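Local coordinates for protein ribokinase (Giardia lamblia, PDB 6WHJ) that probably transfers a phosphate from magnesium-bound ATP to O-5 of D-ribose, yielding ribose 5-phosphate as a homodimeric kinase of the PfkB family, at residues B[7-13]-B[138-144]; B[58-62]-B[84-88]; B[65-69]-B[119-123]; B[169-175]-B[190-196]. All coordinates share one frame; numbering follows the deposited sequence.

How the contacts relate
The chain begins with strand 9-12 inside the large sheet, and contact 1 brings strand 140-143 beside it in parallel, closing a long loop. That loop encloses contacts 2 and 3, whose segments alternate along the sequence, so these two cross. Contact 2 (58-62 with 84-88) joins the turn before strand 62-69 to the turn after helix 72-84. Contact 3 (65-69 with 119-123) seats the end of the same strand against the loop that returns from the small four-stranded sheet. Strand 62-69 flanks strand 9-12 on the side away from 140-143. Contact 4 follows in series, closing a short loop through helix 184-188 and extending the sheet from 170-173, neighbour of 140-143, to 193-194.

Contact 1: residues B[7-13]-B[138-144]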
loop_
_atom_site.group_PDB
_atom_site.type_symbol
_atom_site.label_atom_id
_atom_site.label_comp_id
_atom_site.label_asym_id
_atom_site.label_seq_id
_atom_site.Cartn_x
_atom_site.Cartn_y
_atom_site.Cartn_z
ATOM N N ALA B 7 -30.152 -17.116 11.272
ATOM C CA ALA B 7 -28.712 -17.152 11.079
ATOM C C ALA B 7 -28.136 -18.254 11.952
ATOM O O ALA B 7 -28.456 -18.338 13.142
ATOM C CB ALA B 7 -28.077 -15.803 11.412
ATOM N N LYS B 8 -27.310 -19.117 11.356
ATOM C CA LYS B 8 -26.669 -20.191 12.098
ATOM C C LYS B 8 -25.168 -20.005 12.257
ATOM O O LYS B 8 -24.592 -20.562 13.194
ATOM C CB LYS B 8 -26.923 -21.544 11.411
ATOM C CG LYS B 8 -28.384 -21.889 11.124
ATOM C CD LYS B 8 -28.980 -22.796 12.190
ATOM C CE LYS B 8 -29.430 -22.013 13.417
ATOM N NZ LYS B 8 -29.570 -22.896 14.616
ATOM N N ILE B 9 -24.536 -19.202 11.403
ATOM C CA ILE B 9 -23.122 -18.862 11.509
ATOM C C ILE B 9 -23.030 -17.349 11.627
ATOM O O ILE B 9 -23.497 -16.626 10.740
ATOM C CB ILE B 9 -22.304 -19.364 10.304
ATOM C CG1 ILE B 9 -22.435 -20.884 10.142
ATOM C CG2 ILE B 9 -20.824 -18.968 10.447
ATOM C CD1 ILE B 9 -21.957 -21.399 8.790
ATOM N N VAL B 10 -22.446 -16.874 12.724
ATOM C CA VAL B 10 -22.252 -15.452 12.976
ATOM C C VAL B 10 -20.745 -15.200 12.958
ATOM O O VAL B 10 -19.996 -15.824 13.721
ATOM C CB VAL B 10 -22.888 -15.020 14.314
ATOM C CG1 VAL B 10 -22.673 -13.540 14.577
ATOM C CG2 VAL B 10 -24.365 -15.354 14.348
ATOM N N ILE B 11 -20.292 -14.308 12.086
ATOM C CA ILE B 11 -18.872 -13.979 11.975
ATOM C C ILE B 11 -18.691 -12.537 12.437
ATOM O O ILE B 11 -19.222 -11.606 11.820
ATOM C CB ILE B 11 -18.330 -14.172 10.547
ATOM C CG1 ILE B 11 -18.609 -15.580 10.025
ATOM C CG2 ILE B 11 -16.844 -13.877 10.492
ATOM C CD1 ILE B 11 -19.849 -15.663 9.170
ATOM N N ILE B 12 -17.964 -12.356 13.532
ATOM C CA ILE B 12 -17.693 -11.040 14.090
ATOM C C ILE B 12 -16.243 -10.712 13.760
ATOM O O ILE B 12 -15.326 -11.281 14.365
ATOM C CB ILE B 12 -17.927 -11.007 15.605
ATOM C CG1 ILE B 12 -19.296 -11.605 15.960
ATOM C CG2 ILE B 12 -17.838 -9.590 16.111
ATOM C CD1 ILE B 12 -19.470 -11.910 17.452
ATOM N N GLY B 13 -16.022 -9.800 12.820
ATOM C CA GLY B 13 -14.665 -9.467 12.461
ATOM C C GLY B 13 -14.555 -8.325 11.475
ATOM O O GLY B 13 -15.459 -7.501 11.334
ATOM N N ALA B 138 -27.997 -19.224 17.178
ATOM C CA ALA B 138 -27.017 -19.684 16.208
ATOM C C ALA B 138 -26.309 -20.955 16.694
ATOM O O ALA B 138 -26.412 -21.356 17.855
ATOM C CB ALA B 138 -25.996 -18.578 15.927
ATOM N N THR B 139 -25.576 -21.594 15.780
ATOM C CA THR B 139 -24.762 -22.764 16.093
ATOM C C THR B 139 -23.287 -22.418 16.263
ATOM O O THR B 139 -22.635 -22.924 17.185
ATOM C CB THR B 139 -24.893 -23.834 14.997
ATOM O OG1 THR B 139 -26.267 -24.220 14.845
ATOM C CG2 THR B 139 -24.077 -25.066 15.365
ATOM N N LEU B 140 -22.760 -21.548 15.402
ATOM C CA LEU B 140 -21.358 -21.181 15.412
ATOM C C LEU B 140 -21.204 -19.668 15.439
ATOM O O LEU B 140 -21.960 -18.940 14.786
ATOM C CB LEU B 140 -20.637 -21.737 14.181
ATOM C CG LEU B 140 -20.683 -23.246 13.977
ATOM C CD1 LEU B 140 -19.930 -23.593 12.696
ATOM C CD2 LEU B 140 -20.085 -23.957 15.190
ATOM N N VAL B 141 -20.211 -19.203 16.187
ATOM C CA VAL B 141 -19.772 -17.819 16.130
ATOM C C VAL B 141 -18.269 -17.839 15.894
ATOM O O VAL B 141 -17.559 -18.636 16.514
ATOM C CB VAL B 141 -20.149 -17.031 17.403
ATOM C CG1 VAL B 141 -19.560 -17.657 18.646
ATOM C CG2 VAL B 141 -19.701 -15.583 17.268
ATOM N N VAL B 142 -17.793 -16.999 14.965
ATOM C CA VAL B 142 -16.420 -17.046 14.461
ATOM C C VAL B 142 -15.770 -15.680 14.628
ATOM O O VAL B 142 -16.379 -14.648 14.319
ATOM C CB VAL B 142 -16.365 -17.479 12.979
ATOM C CG1 VAL B 142 -14.940 -17.790 12.568
ATOM C CG2 VAL B 142 -17.260 -18.679 12.732
ATOM N N MET B 143 -14.525 -15.671 15.108
ATOM C CA MET B 143 -13.769 -14.438 15.284
ATOM C C MET B 143 -12.328 -14.667 14.850
ATOM O O MET B 143 -11.843 -15.801 14.819
ATOM C CB MET B 143 -13.788 -13.961 16.742
ATOM C CG MET B 143 -15.171 -13.691 17.302
ATOM S SD MET B 143 -15.118 -12.847 18.890
ATOM C CE MET B 143 -14.471 -11.237 18.427
ATOM N N GLN B 144 -11.647 -13.564 14.521
ATOM C CA GLN B 144 -10.238 -13.569 14.141
ATOM C C GLN B 144 -9.464 -12.558 14.978
ATOM O O GLN B 144 -9.794 -12.334 16.146
ATOM C CB GLN B 144 -10.062 -13.258 12.659
ATOM C CG GLN B 144 -10.910 -14.093 11.732
ATOM C CD GLN B 144 -12.330 -13.601 11.653
ATOM O OE1 GLN B 144 -12.594 -12.411 11.819
ATOM N NE2 GLN B 144 -13.257 -14.509 11.389
HETATM O O HOH W 1 -12.640 -11.235 14.871
#
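Ile-11 and Val-142 stand side by side on one face of a parallel strand pair, pointing the same way, with Ile-11 CG1 4.2 Å from Val-142 CB. Ile-9 joins them there, its CG2 branch meeting Val-142 CG2. On the other face Ile-12 crosses Val-141 at a slant: a CG1 anti to its carbonyl carbon (chi1 -50°) and an extended chi2 carry CD1 out from the sheet to within 3.7 Å of Val-141 CG2. Val-10 CG2 lies against Ala-138 CB at 3.9 Å. Beta-branched isoleucine and valine suit these places because they favour extended backbone and fill both sides of a buried sheet. Main-chain bonds hold the register, and Lys-8 O accepts from both Thr-139 N and Leu-140 N, each at 3.0 Å. Where the strands separate, a water takes over, 2.7 Å from Ile-12 O and 2.6 Å from Gln-144 N. The Gln-144 chain bends at chi2, bringing NE2 near Ile-11 CG2, while NE2 donates to Gln-48 OE1. Helices 44-55 and 272-287 pack on the face of Ile-9, Ile-11 and Val-142, helix 131-135 packs on that of Val-10, Ile-12 and Val-141, and strands 62-69 and 170-173 flank the pair.

Contact 2: residues B[58-62]-B[84-88]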
loop_
_atom_site.group_PDB
_atom_site.type_symbol
_atom_site.label_atom_id
_atom_site.label_comp_id
_atom_site.label_asym_id
_atom_site.label_seq_id
_atom_site.Cartn_x
_atom_site.Cartn_y
_atom_site.Cartn_z
ATOM N N ASP B 58 -28.232 -22.267 1.257
ATOM C CA ASP B 58 -28.948 -21.000 1.336
ATOM C C ASP B 58 -28.058 -19.992 2.053
ATOM O O ASP B 58 -27.735 -20.187 3.237
ATOM C CB ASP B 58 -30.288 -21.167 2.068
ATOM C CG ASP B 58 -30.864 -19.849 2.583
ATOM O OD1 ASP B 58 -30.705 -18.803 1.910
ATOM O OD2 ASP B 58 -31.533 -19.876 3.641
ATOM N N PRO B 59 -27.599 -18.934 1.378
ATOM C CA PRO B 59 -26.643 -18.009 2.018
ATOM C C PRO B 59 -27.183 -17.307 3.253
ATOM O O PRO B 59 -26.381 -16.854 4.080
ATOM C CB PRO B 59 -26.320 -17.000 0.909
ATOM C CG PRO B 59 -26.748 -17.649 -0.362
ATOM C CD PRO B 59 -27.832 -18.627 -0.043
ATOM N N SER B 60 -28.501 -17.239 3.439
ATOM C CA SER B 60 -29.047 -16.483 4.563
ATOM C C SER B 60 -28.713 -17.097 5.920
ATOM O O SER B 60 -29.035 -16.493 6.945
ATOM C CB SER B 60 -30.562 -16.322 4.406
ATOM O OG SER B 60 -31.237 -17.511 4.753
ATOM N N ARG B 61 -28.072 -18.267 5.956
ATOM C CA ARG B 61 -27.659 -18.880 7.216
ATOM C C ARG B 61 -26.384 -18.262 7.781
ATOM O O ARG B 61 -26.064 -18.491 8.954
ATOM C CB ARG B 61 -27.439 -20.378 7.015
ATOM C CG ARG B 61 -28.513 -21.049 6.185
ATOM C CD ARG B 61 -28.510 -22.548 6.406
ATOM N NE ARG B 61 -29.255 -22.905 7.604
ATOM C CZ ARG B 61 -29.441 -24.148 8.030
ATOM N NH1 ARG B 61 -28.948 -25.175 7.345
ATOM N NH2 ARG B 61 -30.139 -24.361 9.135
ATOM N N ALA B 62 -25.643 -17.513 6.973
ATOM C CA ALA B 62 -24.488 -16.774 7.449
ATOM C C ALA B 62 -24.904 -15.365 7.851
ATOM O O ALA B 62 -25.897 -14.820 7.361
ATOM C CB ALA B 62 -23.403 -16.724 6.378
ATOM N N LEU B 84 -24.794 -10.554 -2.893
ATOM C CA LEU B 84 -24.493 -11.931 -2.517
ATOM C C LEU B 84 -25.627 -12.575 -1.730
ATOM O O LEU B 84 -25.680 -13.807 -1.636
ATOM C CB LEU B 84 -23.214 -11.996 -1.679
ATOM C CG LEU B 84 -21.870 -11.728 -2.362
ATOM C CD1 LEU B 84 -20.738 -11.770 -1.348
ATOM C CD2 LEU B 84 -21.626 -12.713 -3.480
ATOM N N GLY B 85 -26.531 -11.770 -1.170
ATOM C CA GLY B 85 -27.633 -12.292 -0.384
ATOM C C GLY B 85 -27.253 -12.779 0.994
ATOM O O GLY B 85 -27.918 -13.672 1.530
ATOM N N ILE B 86 -26.227 -12.191 1.606
ATOM C CA ILE B 86 -25.714 -12.610 2.905
ATOM C C ILE B 86 -26.172 -11.593 3.949
ATOM O O ILE B 86 -25.734 -10.438 3.916
ATOM C CB ILE B 86 -24.187 -12.732 2.900
ATOM C CG1 ILE B 86 -23.727 -13.678 1.793
ATOM C CG2 ILE B 86 -23.701 -13.187 4.257
ATOM C CD1 ILE B 86 -22.218 -13.803 1.689
ATOM N N PRO B 87 -27.012 -11.978 4.905
ATOM C CA PRO B 87 -27.431 -11.038 5.946
ATOM C C PRO B 87 -26.246 -10.538 6.754
ATOM O O PRO B 87 -25.245 -11.230 6.928
ATOM C CB PRO B 87 -28.376 -11.872 6.820
ATOM C CG PRO B 87 -28.806 -13.010 5.957
ATOM C CD PRO B 87 -27.630 -13.303 5.075
ATOM N N ASN B 88 -26.378 -9.328 7.277
ATOM C CA ASN B 88 -25.304 -8.748 8.066
ATOM C C ASN B 88 -25.889 -7.613 8.891
ATOM O O ASN B 88 -27.032 -7.207 8.690
ATOM C CB ASN B 88 -24.170 -8.242 7.173
ATOM C CG ASN B 88 -24.627 -7.153 6.247
ATOM O OD1 ASN B 88 -24.724 -5.993 6.648
ATOM N ND2 ASN B 88 -24.904 -7.508 5.000
#
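Two puckered proline rings carry this contact. Pro-87 turns its CD and CG toward the 58-62 turn: CD lies 3.2 Å from Ala-62 O and 3.5 Å from Ser-60 CA, while CG approaches Ser-60 O. The ring of Pro-59 comes from the other segment, its CB 3.7 Å from Gly-85 O and 4.3 Å from Ile-86 CG1. The flat group here, the Asp-58 carboxylate, shapes the turn. Ser-60 N meets OD1 from above the carboxylate plane at 3.1 Å, forming an Asx turn, and Ser-60 OG, between its own backbone N and carbonyl carbon (chi1 77°), donates to OD2 at 2.6 Å on its syn side, though tilted out of that plane. Within 84-88 the Asn-88 amide donates through ND2 to Ile-86 O, in the carbonyl plane, and keeps the bend in shape. No hydrogen bond crosses between the segments; the fit rests on van der Waals contact, ring carbons against backbone carbonyls as well as carbon on carbon. Proline suits it as a rigid hydrocarbon surface, and small Ala-62 rests its CB 4.1 Å from Ile-86 CG2. Gly-85, with positive phi, closes helix 72-84 in a Schellman motif. Beyond the contact, Ala-62 packs on helix 44-55, Ile-86 on helix 72-84 and Pro-87 on strand 62-69, where its carbonyl takes a backbone bond from Phe-64. Arg-61 bonds through its main chain to Lys-8 and Ile-9.

Contact 3: residues B[65-69]-B[119-123]; sequences VGAVG and ANGML
Ala-67 N donates to a water at 2.9 Å, and the same water lies 2.5 Å from Asn-120 OD1, linking strand and loop although no direct hydrogen bond crosses between them. Asparagine suits the place because its amide can accept and donate at once: while OD1 faces the water, ND2 donates to Tyr-15 O and, weakly, to Glu-117 O, which fixes the rotation of the amide. The rest is van der Waals packing, methyls against backbone and against each other. Ala-67 directs its methyl toward the loop, where CB comes 3.4 Å from Ala-119 O and 4.1 Å from Leu-123 CB. Ala-119 in return points its CB at the strand, resting 3.5 Å from Val-68 C and near Gly-69 N. Two alanines facing each other's backbones let the 3-10 turn approach the strand closely. Leu-123 reaches over Gly-66 with both branches. With CG anti to the backbone N (chi1 -174°), CD2 lies 3.6 Å from Gly-66 CA and CD1 lies 4.2 Å from Val-65 CG1; Gly-66 has no side chain to shield its main chain from these methyls. The turn itself is held by Met-122 N donating to Ala-119 O at 3.0 Å. Val-68 points the other way, onto helix 72-84. The loop 119-123 follows strand 111-116 of the four-stranded sheet, which probably corresponds to the lid of PfkB sugar kinases; the contact joins the chain leaving it to the central sheet, close to Asn-16, a predicted substrate-binding residue.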
loop_
_atom_site.group_PDB
_atom_site.type_symbol
_atom_site.label_atom_id
_atom_site.label_comp_id
_atom_site.label_asym_id
_atom_site.label_seq_id
_atom_site.Cartn_x
_atom_site.Cartn_y
_atom_site.Cartn_z
ATOM N N VAL B 65 -20.907 -9.583 11.046
ATOM C CA VAL B 65 -20.952 -8.477 11.990
ATOM C C VAL B 65 -19.635 -7.731 11.869
ATOM O O VAL B 65 -18.573 -8.300 12.152
ATOM C CB VAL B 65 -21.163 -8.965 13.430
ATOM C CG1 VAL B 65 -21.283 -7.773 14.378
ATOM C CG2 VAL B 65 -22.369 -9.894 13.514
ATOM N N GLY B 66 -19.699 -6.470 11.444
ATOM C CA GLY B 66 -18.507 -5.660 11.258
ATOM C C GLY B 66 -18.854 -4.193 11.150
ATOM O O GLY B 66 -20.020 -3.817 11.043
ATOM N N ALA B 67 -17.813 -3.358 11.162
ATOM C CA ALA B 67 -17.961 -1.910 11.093
ATOM C C ALA B 67 -17.068 -1.344 9.994
ATOM O O ALA B 67 -15.912 -1.754 9.847
ATOM C CB ALA B 67 -17.626 -1.245 12.429
ATOM N N VAL B 68 -17.635 -0.429 9.203
ATOM C CA VAL B 68 -16.953 0.262 8.117
ATOM C C VAL B 68 -17.265 1.753 8.230
ATOM O O VAL B 68 -18.157 2.175 8.971
ATOM C CB VAL B 68 -17.369 -0.274 6.732
ATOM C CG1 VAL B 68 -17.058 -1.765 6.617
ATOM C CG2 VAL B 68 -18.858 0.016 6.462
ATOM N N GLY B 69 -16.525 2.555 7.469
ATOM C CA GLY B 69 -16.692 3.990 7.527
ATOM C C GLY B 69 -17.868 4.475 6.707
ATOM O O GLY B 69 -18.504 3.731 5.965
ATOM N N ALA B 119 -12.138 1.706 10.760
ATOM C CA ALA B 119 -13.431 1.505 11.398
ATOM C C ALA B 119 -13.559 0.138 12.056
ATOM O O ALA B 119 -14.471 -0.059 12.872
ATOM C CB ALA B 119 -14.554 1.710 10.383
ATOM N N ASN B 120 -12.677 -0.810 11.726
ATOM C CA ASN B 120 -12.697 -2.087 12.429
ATOM C C ASN B 120 -12.428 -1.897 13.915
ATOM O O ASN B 120 -12.925 -2.673 14.743
ATOM C CB ASN B 120 -11.677 -3.036 11.804
ATOM C CG ASN B 120 -12.084 -3.490 10.415
ATOM O OD1 ASN B 120 -13.177 -4.033 10.230
ATOM N ND2 ASN B 120 -11.224 -3.239 9.424
ATOM N N GLY B 121 -11.712 -0.832 14.279
ATOM C CA GLY B 121 -11.450 -0.548 15.675
ATOM C C GLY B 121 -12.646 -0.021 16.457
ATOM O O GLY B 121 -12.547 0.085 17.685
ATOM N N MET B 122 -13.761 0.308 15.791
ATOM C CA MET B 122 -14.963 0.754 16.493
ATOM C C MET B 122 -15.965 -0.362 16.762
ATOM O O MET B 122 -16.975 -0.111 17.435
ATOM C CB MET B 122 -15.693 1.861 15.721
ATOM C CG MET B 122 -15.165 3.261 15.949
ATOM S SD MET B 122 -13.640 3.615 15.078
ATOM C CE MET B 122 -13.536 5.380 15.413
ATOM N N LEU B 123 -15.737 -1.565 16.233
ATOM C CA LEU B 123 -16.668 -2.681 16.395
ATOM C C LEU B 123 -16.592 -3.159 17.838
ATOM O O LEU B 123 -15.638 -3.829 18.232
ATOM C CB LEU B 123 -16.332 -3.805 15.417
ATOM C CG LEU B 123 -17.288 -5.000 15.335
ATOM C CD1 LEU B 123 -18.634 -4.537 14.860
ATOM C CD2 LEU B 123 -16.763 -6.069 14.407
HETATM O O HOH W 2 -15.252 -4.710 11.433
#

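Contact 4: residues B[169-175]-B[190-196]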
loop_
_atom_site.group_PDB
_atom_site.type_symbol
_atom_site.label_atom_id
_atom_site.label_comp_id
_atom_site.label_asym_id
_atom_site.label_seq_id
_atom_site.Cartn_x
_atom_site.Cartn_y
_atom_site.Cartn_z
ATOM N N LEU B 169 -24.371 -23.465 20.984
ATOM C CA LEU B 169 -23.470 -22.504 20.366
ATOM C C LEU B 169 -22.020 -22.918 20.602
ATOM O O LEU B 169 -21.641 -23.264 21.727
ATOM C CB LEU B 169 -23.714 -21.111 20.939
ATOM C CG LEU B 169 -22.751 -20.034 20.452
ATOM C CD1 LEU B 169 -22.912 -19.824 18.971
ATOM C CD2 LEU B 169 -22.981 -18.761 21.199
ATOM N N ARG B 170 -21.223 -22.922 19.534
ATOM C CA ARG B 170 -19.797 -23.200 19.604
ATOM C C ARG B 170 -19.027 -21.989 19.089
ATOM O O ARG B 170 -19.422 -21.372 18.094
ATOM C CB ARG B 170 -19.427 -24.437 18.782
ATOM C CG ARG B 170 -19.982 -25.712 19.347
ATOM C CD ARG B 170 -19.404 -26.108 20.677
ATOM N NE ARG B 170 -20.012 -27.365 21.106
ATOM C CZ ARG B 170 -21.126 -27.454 21.831
ATOM N NH1 ARG B 170 -21.747 -26.354 22.245
ATOM N NH2 ARG B 170 -21.614 -28.646 22.151
ATOM N N PHE B 171 -17.944 -21.640 19.776
ATOM C CA PHE B 171 -17.074 -20.529 19.397
ATOM C C PHE B 171 -15.861 -21.084 18.644
ATOM O O PHE B 171 -15.051 -21.826 19.213
ATOM C CB PHE B 171 -16.660 -19.754 20.646
ATOM C CG PHE B 171 -15.739 -18.583 20.397
ATOM C CD1 PHE B 171 -15.638 -17.988 19.149
ATOM C CD2 PHE B 171 -15.003 -18.045 21.450
ATOM C CE1 PHE B 171 -14.797 -16.902 18.947
ATOM C CE2 PHE B 171 -14.169 -16.963 21.258
ATOM C CZ PHE B 171 -14.064 -16.391 20.001
ATOM N N VAL B 172 -15.751 -20.731 17.362
ATOM C CA VAL B 172 -14.600 -21.058 16.528
ATOM C C VAL B 172 -13.722 -19.817 16.433
ATOM O O VAL B 172 -14.160 -18.778 15.921
ATOM C CB VAL B 172 -15.026 -21.527 15.128
ATOM C CG1 VAL B 172 -13.779 -21.908 14.286
ATOM C CG2 VAL B 172 -16.033 -22.677 15.226
ATOM N N PHE B 173 -12.485 -19.924 16.924
ATOM C CA PHE B 173 -11.528 -18.827 16.932
ATOM C C PHE B 173 -10.365 -19.145 15.999
ATOM O O PHE B 173 -9.622 -20.105 16.228
ATOM C CB PHE B 173 -11.039 -18.553 18.356
ATOM C CG PHE B 173 -10.027 -17.433 18.459
ATOM C CD1 PHE B 173 -10.215 -16.235 17.791
ATOM C CD2 PHE B 173 -8.911 -17.567 19.270
ATOM C CE1 PHE B 173 -9.285 -15.203 17.893
ATOM C CE2 PHE B 173 -7.986 -16.545 19.382
ATOM C CZ PHE B 173 -8.178 -15.353 18.689
ATOM N N ASN B 174 -10.199 -18.325 14.957
ATOM C CA ASN B 174 -9.072 -18.413 14.037
ATOM C C ASN B 174 -8.091 -17.291 14.351
ATOM O O ASN B 174 -8.326 -16.143 13.951
ATOM C CB ASN B 174 -9.561 -18.318 12.588
ATOM C CG ASN B 174 -8.433 -18.176 11.595
ATOM O OD1 ASN B 174 -8.539 -17.417 10.635
ATOM N ND2 ASN B 174 -7.338 -18.885 11.830
ATOM N N PRO B 175 -6.967 -17.560 15.034
ATOM C CA PRO B 175 -6.111 -16.474 15.559
ATOM C C PRO B 175 -5.227 -15.824 14.494
ATOM O O PRO B 175 -3.997 -15.839 14.581
ATOM C CB PRO B 175 -5.282 -17.207 16.621
ATOM C CG PRO B 175 -5.097 -18.569 16.015
ATOM C CD PRO B 175 -6.407 -18.889 15.335
ATOM N N ILE B 190 -13.221 -19.244 26.360
ATOM C CA ILE B 190 -14.553 -19.523 25.843
ATOM C C ILE B 190 -14.503 -20.085 24.440
ATOM O O ILE B 190 -15.555 -20.363 23.857
ATOM C CB ILE B 190 -15.467 -18.279 25.879
ATOM C CG1 ILE B 190 -14.960 -17.242 24.875
ATOM C CG2 ILE B 190 -15.564 -17.705 27.312
ATOM C CD1 ILE B 190 -16.028 -16.299 24.390
ATOM N N THR B 191 -13.307 -20.286 23.892
ATOM C CA THR B 191 -13.164 -20.914 22.591
ATOM C C THR B 191 -13.503 -22.393 22.700
ATOM O O THR B 191 -13.073 -23.083 23.635
ATOM C CB THR B 191 -11.739 -20.752 22.070
ATOM O OG1 THR B 191 -11.474 -19.366 21.815
ATOM C CG2 THR B 191 -11.534 -21.563 20.783
ATOM N N ASP B 192 -14.290 -22.878 21.748
ATOM C CA ASP B 192 -14.587 -24.294 21.674
ATOM C C ASP B 192 -13.677 -25.013 20.693
ATOM O O ASP B 192 -13.230 -26.127 20.978
ATOM C CB ASP B 192 -16.052 -24.500 21.285
ATOM C CG ASP B 192 -17.008 -23.898 22.304
ATOM O OD1 ASP B 192 -17.662 -22.870 21.999
ATOM O OD2 ASP B 192 -17.082 -24.446 23.420
ATOM N N ILE B 193 -13.403 -24.395 19.545
ATOM C CA ILE B 193 -12.544 -24.945 18.502
ATOM C C ILE B 193 -11.537 -23.883 18.080
ATOM O O ILE B 193 -11.925 -22.822 17.578
ATOM C CB ILE B 193 -13.357 -25.429 17.291
ATOM C CG1 ILE B 193 -14.355 -26.511 17.721
ATOM C CG2 ILE B 193 -12.422 -25.890 16.166
ATOM C CD1 ILE B 193 -15.373 -26.864 16.677
ATOM N N PHE B 194 -10.250 -24.183 18.254
ATOM C CA PHE B 194 -9.158 -23.259 17.980
ATOM C C PHE B 194 -8.475 -23.683 16.683
ATOM O O PHE B 194 -8.156 -24.869 16.507
ATOM C CB PHE B 194 -8.184 -23.267 19.161
ATOM C CG PHE B 194 -7.145 -22.177 19.132
ATOM C CD1 PHE B 194 -7.512 -20.842 19.006
ATOM C CD2 PHE B 194 -5.810 -22.481 19.301
ATOM C CE1 PHE B 194 -6.565 -19.841 19.006
ATOM C CE2 PHE B 194 -4.854 -21.482 19.298
ATOM C CZ PHE B 194 -5.236 -20.158 19.151
ATOM N N CYS B 195 -8.264 -22.727 15.769
ATOM C CA CYS B 195 -7.796 -23.022 14.408
ATOM C C CYS B 195 -6.544 -22.222 14.067
ATOM O O CYS B 195 -6.577 -21.317 13.222
ATOM C CB CYS B 195 -8.888 -22.723 13.383
ATOM S SG CYS B 195 -10.411 -23.592 13.699
ATOM N N PRO B 196 -5.414 -22.541 14.682
ATOM C CA PRO B 196 -4.170 -21.881 14.311
ATOM C C PRO B 196 -3.503 -22.594 13.145
ATOM O O PRO B 196 -3.740 -23.775 12.879
ATOM C CB PRO B 196 -3.328 -22.030 15.585
ATOM C CG PRO B 196 -3.719 -23.365 16.082
ATOM C CD PRO B 196 -5.202 -23.497 15.785
#
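Strands 170-173 and 193-194 pair in parallel, Val-172 opposite Ile-193 and Phe-173 opposite Phe-194, with main-chain bonds from Phe-173 N to Ile-193 O and from Cys-195 N to Phe-173 O. At the start of the ladder the Asp-192 carboxylate replaces a backbone acceptor: OD1 uses its anti lone pair to take Phe-171 N at 2.6 Å, at 167° at the hydrogen. Phe-171 O in turn accepts from both Asp-192 N and Ile-193 N. The Arg-170 chain crosses this carboxylate at about a right angle, with CD 3.6 Å from Asp-192 CG, while its guanidinium donates to Leu-169 O and Ser-167 O. The Phe-171 ring has Ile-190 O at its edge, near its plane, and Ile-190 CG1 3.5 Å from CD2. Phe-173 and Phe-194 lie side by side with planes at 32° and centroids 5.6 Å apart, since both place CG anti to the backbone N. Pro-175 CG lies 3.5 Å from Phe-194 CZ. Phe-173 and Phe-194 suit this side as broad apolar surfaces that pack on helix 184-188, the link of this beta-alpha-beta unit, while Phe-171 packs on strand 140-143. At the far end Asn-174 ND2 donates to Cys-195 O at 2.9 Å, near the predicted proton acceptor Asp-274. Buried Asp-192 also makes salt bridges to Lys-163 and Lys-234, so its carboxylate probably stays ionised and ties the strand start to helix 149-165.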